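Local coordinates for uncharacterized protein (Xanthomonas campestris pv. campestris, PDB 3HIU) that is of unknown function but belongs to the DUF892 family of the ferritin-like clan, folds as a four-helix bundle and binds a sodium ion in the crystal, at residues Arg4-Leu7 / Val8-Gln12; Gly122-Glu125 / Val126-Ile129. All coordinates share one frame; numbering follows the deposited sequence.

Contact 1: residues Arg4-Leu7 / Val8-Gln12; sequences RERL and VKWLQ. With EDO (1,2-ethanediol), chain R.
Arg6 lays its aliphatic chain across Trp10 one turn further along helix 2-28. From CB, CG stands anti to the backbone N (chi1 164°), and bends at chi2 and chi3 then fold the chain back over the indole. CD makes a CH-pi contact, 3.6 Å from the centroid of the Trp10 six-membered ring; it sits over one face, displaced toward the rim, with CE2 its closest atom. NE, next along, has CZ2 as its nearest ring atom and forms a salt bridge with Glu159 of the second subunit. The guanidinium plane is turned 37° from the indole. Over one of its faces lies C1 of a bound 1,2-ethanediol, whose O1 donates a hydrogen bond to Glu5 O, and Arg6 NH1 lies 3.3 Å from O2 of the same molecule. Near the plane, at the edge, Lys9 CD comes to 3.2 Å from Arg6 NH2.

Elsewhere round the helix, Leu7 CD2 packs alongside Leu11 CG at 3.8 Å. Separately, Val8 CG2 touches Arg4 CG and comes to 3.1 Å from Glu5 OE2, an atom buried here without a polar partner in the model. Main-chain bonds run beneath: Val8 N to Arg4 O at 2.8 Å, and Leu11 N to Leu7 O at 2.7 Å.

Arg6 NH2 and Lys9 NZ, 4.6 Å apart, both form salt bridges to Asp91 OD1 of the second subunit, which also accepts a hydrogen bond from Trp10 NE1; Lys9 NZ has a second partner in Asp13. One carboxylate oxygen thus probably draws this part of the helix into the dimer interface.

Contact 2: residues Gly122-Glu125 / Val126-Ile129; sequences GEQE and VAQI
A Schellman motif followed at once by a new N-cap joins helix 94-120 to helix 124-159 of the four-helix bundle. Gly122, with positive phi (63°), is the first residue to leave helical phi/psi after helix 94-120, and Glu123 occupies the N-cap position of the next helix. Val126 meets Glu123 on the inner side of this first turn: its CG2 comes to 3.7 Å from Glu123 CB. With CG1 anti to the backbone N (chi1 179°), CG2 is left beside that N, on the side of Glu123. Leu7 of helix 2-28 touches both side chains, while Cys59 and Leu62 of helix 36-62 and Ala118 of helix 94-120 also pack on Val126.

The main chain starts the helix with Ala127 N bonded to Glu123 O at 3.2 Å, and Ile129 N meets Glu125 O almost straight, at 176°. Gln128 N is shared, with a bond to Gln124 O and a weak one to Glu125 O. Ile129 CG1 also rests 3.2 Å from Glu125 O.

At the helix start the Val126 N-H is met by water. Both glutamate chains bend at chi2 to reach the same molecule, which probably lets the helix N-terminus steady their negative charge. The water donates to Glu123 OE1, at a modelled distance so short that it is probably imprecise; it accepts from Val126 N at 3.0 Å and donates to Glu125 OE1 at 2.9 Å.

Overall arrangement
Contact 1 precedes contact 2 along the chain: the first lies near the start of helix 2-28, the second at the start of helix 124-159, with helices 36-62 and 94-120 between them in sequence. Their centres are 12 Å apart at the same end of the bundle, and they touch directly. Leu7 CD2 packs on Val126 CG1 at 3.9 Å, and Leu7 CD1 lies 3.8 Å from Glu123 CG; Arg4 and Glu123 add a long, weak ion pair. The first and last helices therefore meet here through Leu7 and Leu11 packing on Val126, and Leu7 also on the aliphatic part of Glu123. Arg6, Lys9 and Trp10 of contact 1 also meet the second subunit, whereas residues 122-129 touch no other chain of the assembly.

Contact 1: residues Arg4-Leu7 / Val8-Gln12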
ATOM      1  N   ARG B   4      -8.162 -24.291  10.157  1.00 36.56           N
ATOM      2  CA  ARG B   4      -9.380 -23.494  10.186  1.00 36.82           C
ATOM      3  C   ARG B   4      -9.168 -22.207  10.943  1.00 38.02           C
ATOM      4  O   ARG B   4      -9.614 -21.148  10.512  1.00 44.91           O
ATOM      5  CB  ARG B   4     -10.540 -24.238  10.837  1.00 38.98           C
ATOM      6  CG  ARG B   4     -11.681 -23.304  11.217  1.00 33.30           C
ATOM      7  CD  ARG B   4     -12.947 -24.054  11.591  1.00 41.97           C
ATOM      8  NE  ARG B   4     -13.499 -24.823  10.476  1.00 45.24           N
ATOM      9  CZ  ARG B   4     -14.676 -25.438  10.510  1.00 40.21           C
ATOM     10  NH1 ARG B   4     -15.425 -25.363  11.600  1.00 37.52           N
ATOM     11  NH2 ARG B   4     -15.106 -26.120   9.456  1.00 41.40           N
ATOM     12  N   GLU B   5      -8.497 -22.302  12.082  1.00 34.01           N
ATOM     13  CA  GLU B   5      -8.369 -21.145  12.959  1.00 38.31           C
ATOM     14  C   GLU B   5      -7.279 -20.152  12.538  1.00 30.96           C
ATOM     15  O   GLU B   5      -7.207 -19.052  13.078  1.00 32.06           O
ATOM     16  CB  GLU B   5      -8.231 -21.581  14.426  1.00 53.28           C
ATOM     17  CG  GLU B   5      -9.496 -21.372  15.292  1.00 68.00           C
ATOM     18  CD  GLU B   5     -10.796 -21.847  14.639  1.00 79.00           C
ATOM     19  OE1 GLU B   5     -11.560 -22.590  15.290  1.00 78.95           O
ATOM     20  OE2 GLU B   5     -11.066 -21.468  13.481  1.00 86.34           O
ATOM     21  N   ARG B   6      -6.442 -20.522  11.574  1.00 25.30           N
ATOM     22  CA  ARG B   6      -5.570 -19.535  10.943  1.00 27.66           C
ATOM     23  C   ARG B   6      -6.333 -18.810   9.833  1.00 24.79           C
ATOM     24  O   ARG B   6      -6.219 -17.600   9.672  1.00 27.43           O
ATOM     25  CB  ARG B   6      -4.314 -20.184  10.372  1.00 35.38           C
ATOM     26  CG  ARG B   6      -3.577 -19.288   9.385  1.00 35.99           C
ATOM     27  CD  ARG B   6      -3.111 -18.018  10.069  1.00 37.02           C
ATOM     28  NE  ARG B   6      -2.201 -18.336  11.160  1.00 39.41           N
ATOM     29  CZ  ARG B   6      -1.904 -17.510  12.157  1.00 41.34           C
ATOM     30  NH1 ARG B   6      -1.057 -17.897  13.103  1.00 42.33           N
ATOM     31  NH2 ARG B   6      -2.456 -16.305  12.211  1.00 40.84           N
ATOM     32  N   LEU B   7      -7.107 -19.572   9.069  1.00 29.36           N
ATOM     33  CA  LEU B   7      -7.999 -19.036   8.047  1.00 34.51           C
ATOM     34  C   LEU B   7      -8.959 -18.041   8.703  1.00 39.55           C
ATOM     35  O   LEU B   7      -9.120 -16.912   8.238  1.00 40.63           O
ATOM     36  CB  LEU B   7      -8.794 -20.189   7.418  1.00 34.60           C
ATOM     37  CG  LEU B   7      -9.276 -20.138   5.966  1.00 32.29           C
ATOM     38  CD1 LEU B   7     -10.496 -21.019   5.797  1.00 30.46           C
ATOM     39  CD2 LEU B   7      -9.587 -18.725   5.537  1.00 26.33           C
ATOM     40  N   VAL B   8      -9.590 -18.475   9.793  1.00 41.85           N
ATOM     41  CA  VAL B   8     -10.484 -17.634  10.588  1.00 42.39           C
ATOM     42  C   VAL B   8      -9.763 -16.389  11.117  1.00 44.08           C
ATOM     43  O   VAL B   8     -10.310 -15.278  11.096  1.00 47.06           O
ATOM     44  CB  VAL B   8     -11.063 -18.423  11.777  1.00 46.36           C
ATOM     45  CG1 VAL B   8     -11.759 -17.494  12.748  1.00 43.39           C
ATOM     46  CG2 VAL B   8     -12.015 -19.515  11.283  1.00 50.25           C
ATOM     47  N   LYS B   9      -8.532 -16.584  11.586  1.00 34.96           N
ATOM     48  CA  LYS B   9      -7.673 -15.487  12.035  1.00 34.60           C
ATOM     49  C   LYS B   9      -7.471 -14.388  10.968  1.00 32.01           C
ATOM     50  O   LYS B   9      -7.641 -13.198  11.258  1.00 24.92           O
ATOM     51  CB  LYS B   9      -6.325 -16.049  12.486  1.00 36.83           C
ATOM     52  CG  LYS B   9      -5.591 -15.183  13.483  1.00 41.72           C
ATOM     53  CD  LYS B   9      -4.707 -14.174  12.784  1.00 48.76           C
ATOM     54  CE  LYS B   9      -4.172 -13.133  13.756  1.00 49.63           C
ATOM     55  NZ  LYS B   9      -3.630 -11.967  13.003  1.00 49.25           N
ATOM     56  N   TRP B  10      -7.106 -14.791   9.744  1.00 31.46           N
ATOM     57  CA  TRP B  10      -6.892 -13.853   8.634  1.00 17.98           C
ATOM     58  C   TRP B  10      -8.198 -13.354   8.045  1.00 17.89           C
ATOM     59  O   TRP B  10      -8.275 -12.224   7.565  1.00 26.18           O
ATOM     60  CB  TRP B  10      -6.001 -14.471   7.553  1.00 18.56           C
ATOM     61  CG  TRP B  10      -4.615 -14.665   8.046  1.00 20.27           C
ATOM     62  CD1 TRP B  10      -4.084 -14.109   9.151  1.00 27.69           C
ATOM     63  CD2 TRP B  10      -3.576 -15.453   7.448  1.00 25.10           C
ATOM     64  NE1 TRP B  10      -2.776 -14.500   9.299  1.00 34.68           N
ATOM     65  CE2 TRP B  10      -2.439 -15.322   8.259  1.00 32.16           C
ATOM     66  CE3 TRP B  10      -3.497 -16.250   6.308  1.00 31.55           C
ATOM     67  CZ2 TRP B  10      -1.236 -15.964   7.974  1.00 30.81           C
ATOM     68  CZ3 TRP B  10      -2.296 -16.885   6.023  1.00 30.50           C
ATOM     69  CH2 TRP B  10      -1.187 -16.738   6.852  1.00 28.12           C
ATOM     70  N   LEU B  11      -9.234 -14.179   8.095  1.00 20.52           N
ATOM     71  CA  LEU B  11     -10.563 -13.715   7.712  1.00 25.77           C
ATOM     72  C   LEU B  11     -11.033 -12.539   8.592  1.00 30.23           C
ATOM     73  O   LEU B  11     -11.613 -11.573   8.091  1.00 28.79           O
ATOM     74  CB  LEU B  11     -11.574 -14.864   7.756  1.00 22.94           C
ATOM     75  CG  LEU B  11     -11.673 -15.753   6.516  1.00 22.08           C
ATOM     76  CD1 LEU B  11     -12.793 -16.774   6.699  1.00 22.94           C
ATOM     77  CD2 LEU B  11     -11.891 -14.924   5.244  1.00 22.01           C
ATOM     78  N   GLN B  12     -10.778 -12.626   9.897  1.00 29.20           N
ATOM     79  CA  GLN B  12     -11.136 -11.556  10.825  1.00 29.41           C
ATOM     80  C   GLN B  12     -10.364 -10.254  10.590  1.00 32.06           C
ATOM     81  O   GLN B  12     -10.938  -9.173  10.691  1.00 35.61           O
ATOM     82  CB  GLN B  12     -10.971 -12.019  12.275  1.00 33.47           C
ATOM     83  CG  GLN B  12     -12.045 -13.005  12.726  1.00 30.42           C
ATOM     84  CD  GLN B  12     -11.748 -13.601  14.078  1.00 35.56           C
ATOM     85  OE1 GLN B  12     -10.592 -13.827  14.428  1.00 38.01           O
ATOM     86  NE2 GLN B  12     -12.792 -13.862  14.849  1.00 34.16           N
TER
HETATM   87  C1  EDO R 176      -3.566 -19.197  14.937  1.00 56.91           C
HETATM   88  O1  EDO R 176      -4.685 -18.305  14.926  1.00 50.92           O
HETATM   89  C2  EDO R 176      -2.586 -18.784  16.034  1.00 65.52           C
HETATM   90  O2  EDO R 176      -1.398 -19.585  15.946  1.00 69.88           O

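Contact 2: residues Gly122-Glu125 / Val126-Ile129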
ATOM      1  N   GLY B 122      -8.329 -26.555   2.845  1.00 39.64           N
ATOM      2  CA  GLY B 122      -9.254 -27.311   2.025  1.00 38.76           C
ATOM      3  C   GLY B 122     -10.644 -26.710   2.027  1.00 38.68           C
ATOM      4  O   GLY B 122     -11.633 -27.414   1.824  1.00 39.02           O
ATOM      5  N   GLU B 123     -10.718 -25.408   2.281  1.00 37.27           N
ATOM      6  CA  GLU B 123     -11.966 -24.670   2.151  1.00 37.29           C
ATOM      7  C   GLU B 123     -11.942 -23.999   0.794  1.00 38.74           C
ATOM      8  O   GLU B 123     -11.563 -22.835   0.670  1.00 41.94           O
ATOM      9  CB  GLU B 123     -12.103 -23.610   3.251  1.00 37.45           C
ATOM     10  CG  GLU B 123     -12.294 -24.148   4.667  1.00 42.08           C
ATOM     11  CD  GLU B 123     -13.698 -24.680   4.931  1.00 46.27           C
ATOM     12  OE1 GLU B 123     -14.593 -24.485   4.082  1.00 44.46           O
ATOM     13  OE2 GLU B 123     -13.904 -25.295   6.001  1.00 49.42           O
ATOM     14  N   GLN B 124     -12.330 -24.728  -0.240  1.00 38.89           N
ATOM     15  CA  GLN B 124     -12.213 -24.194  -1.588  1.00 43.06           C
ATOM     16  C   GLN B 124     -13.249 -23.109  -1.914  1.00 41.59           C
ATOM     17  O   GLN B 124     -13.002 -22.257  -2.756  1.00 44.89           O
ATOM     18  CB  GLN B 124     -12.230 -25.320  -2.621  1.00 49.51           C
ATOM     19  CG  GLN B 124     -11.016 -26.247  -2.545  1.00 58.02           C
ATOM     20  CD  GLN B 124      -9.720 -25.577  -2.989  1.00 66.27           C
ATOM     21  OE1 GLN B 124      -9.738 -24.553  -3.675  1.00 71.75           O
ATOM     22  NE2 GLN B 124      -8.588 -26.162  -2.602  1.00 66.48           N
ATOM     23  N   GLU B 125     -14.398 -23.136  -1.246  1.00 41.75           N
ATOM     24  CA  GLU B 125     -15.419 -22.101  -1.427  1.00 38.52           C
ATOM     25  C   GLU B 125     -14.952 -20.776  -0.838  1.00 31.79           C
ATOM     26  O   GLU B 125     -15.148 -19.730  -1.444  1.00 31.02           O
ATOM     27  CB  GLU B 125     -16.752 -22.501  -0.780  1.00 46.21           C
ATOM     28  CG  GLU B 125     -17.462 -23.678  -1.433  1.00 57.66           C
ATOM     29  CD  GLU B 125     -17.057 -25.029  -0.849  1.00 67.35           C
ATOM     30  OE1 GLU B 125     -16.138 -25.080   0.001  1.00 69.39           O
ATOM     31  OE2 GLU B 125     -17.670 -26.047  -1.239  1.00 70.67           O
ATOM     32  N   VAL B 126     -14.358 -20.822   0.354  1.00 31.62           N
ATOM     33  CA  VAL B 126     -13.770 -19.635   0.966  1.00 35.77           C
ATOM     34  C   VAL B 126     -12.725 -19.051   0.017  1.00 33.55           C
ATOM     35  O   VAL B 126     -12.687 -17.850  -0.211  1.00 25.61           O
ATOM     36  CB  VAL B 126     -13.119 -19.955   2.339  1.00 25.62           C
ATOM     37  CG1 VAL B 126     -12.503 -18.705   2.943  1.00 20.33           C
ATOM     38  CG2 VAL B 126     -14.145 -20.532   3.287  1.00 24.96           C
ATOM     39  N   ALA B 127     -11.900 -19.924  -0.554  1.00 36.02           N
ATOM     40  CA  ALA B 127     -10.824 -19.516  -1.445  1.00 31.99           C
ATOM     41  C   ALA B 127     -11.332 -18.740  -2.661  1.00 35.88           C
ATOM     42  O   ALA B 127     -10.678 -17.806  -3.130  1.00 32.92           O
ATOM     43  CB  ALA B 127     -10.013 -20.732  -1.876  1.00 28.85           C
ATOM     44  N   GLN B 128     -12.493 -19.129  -3.174  1.00 43.86           N
ATOM     45  CA  GLN B 128     -13.076 -18.452  -4.331  1.00 48.68           C
ATOM     46  C   GLN B 128     -13.557 -17.060  -3.936  1.00 43.85           C
ATOM     47  O   GLN B 128     -13.262 -16.084  -4.618  1.00 42.45           O
ATOM     48  CB  GLN B 128     -14.227 -19.268  -4.941  1.00 56.14           C
ATOM     49  CG  GLN B 128     -14.193 -19.385  -6.480  1.00 63.59           C
ATOM     50  CD  GLN B 128     -14.682 -18.136  -7.206  1.00 65.66           C
ATOM     51  OE1 GLN B 128     -13.900 -17.433  -7.851  1.00 65.02           O
ATOM     52  NE2 GLN B 128     -15.980 -17.862  -7.109  1.00 65.14           N
ATOM     53  N   ILE B 129     -14.301 -16.973  -2.834  1.00 39.68           N
ATOM     54  CA  ILE B 129     -14.688 -15.677  -2.294  1.00 37.75           C
ATOM     55  C   ILE B 129     -13.468 -14.776  -2.394  1.00 32.14           C
ATOM     56  O   ILE B 129     -13.505 -13.715  -3.016  1.00 28.58           O
ATOM     57  CB  ILE B 129     -15.117 -15.750  -0.804  1.00 39.63           C
ATOM     58  CG1 ILE B 129     -16.181 -16.822  -0.582  1.00 48.11           C
ATOM     59  CG2 ILE B 129     -15.660 -14.404  -0.340  1.00 34.35           C
ATOM     60  CD1 ILE B 129     -17.573 -16.391  -1.000  1.00 49.83           C
TER
HETATM   61  O   HOH W   1     -15.265 -23.209   2.007  1.00 52.88           O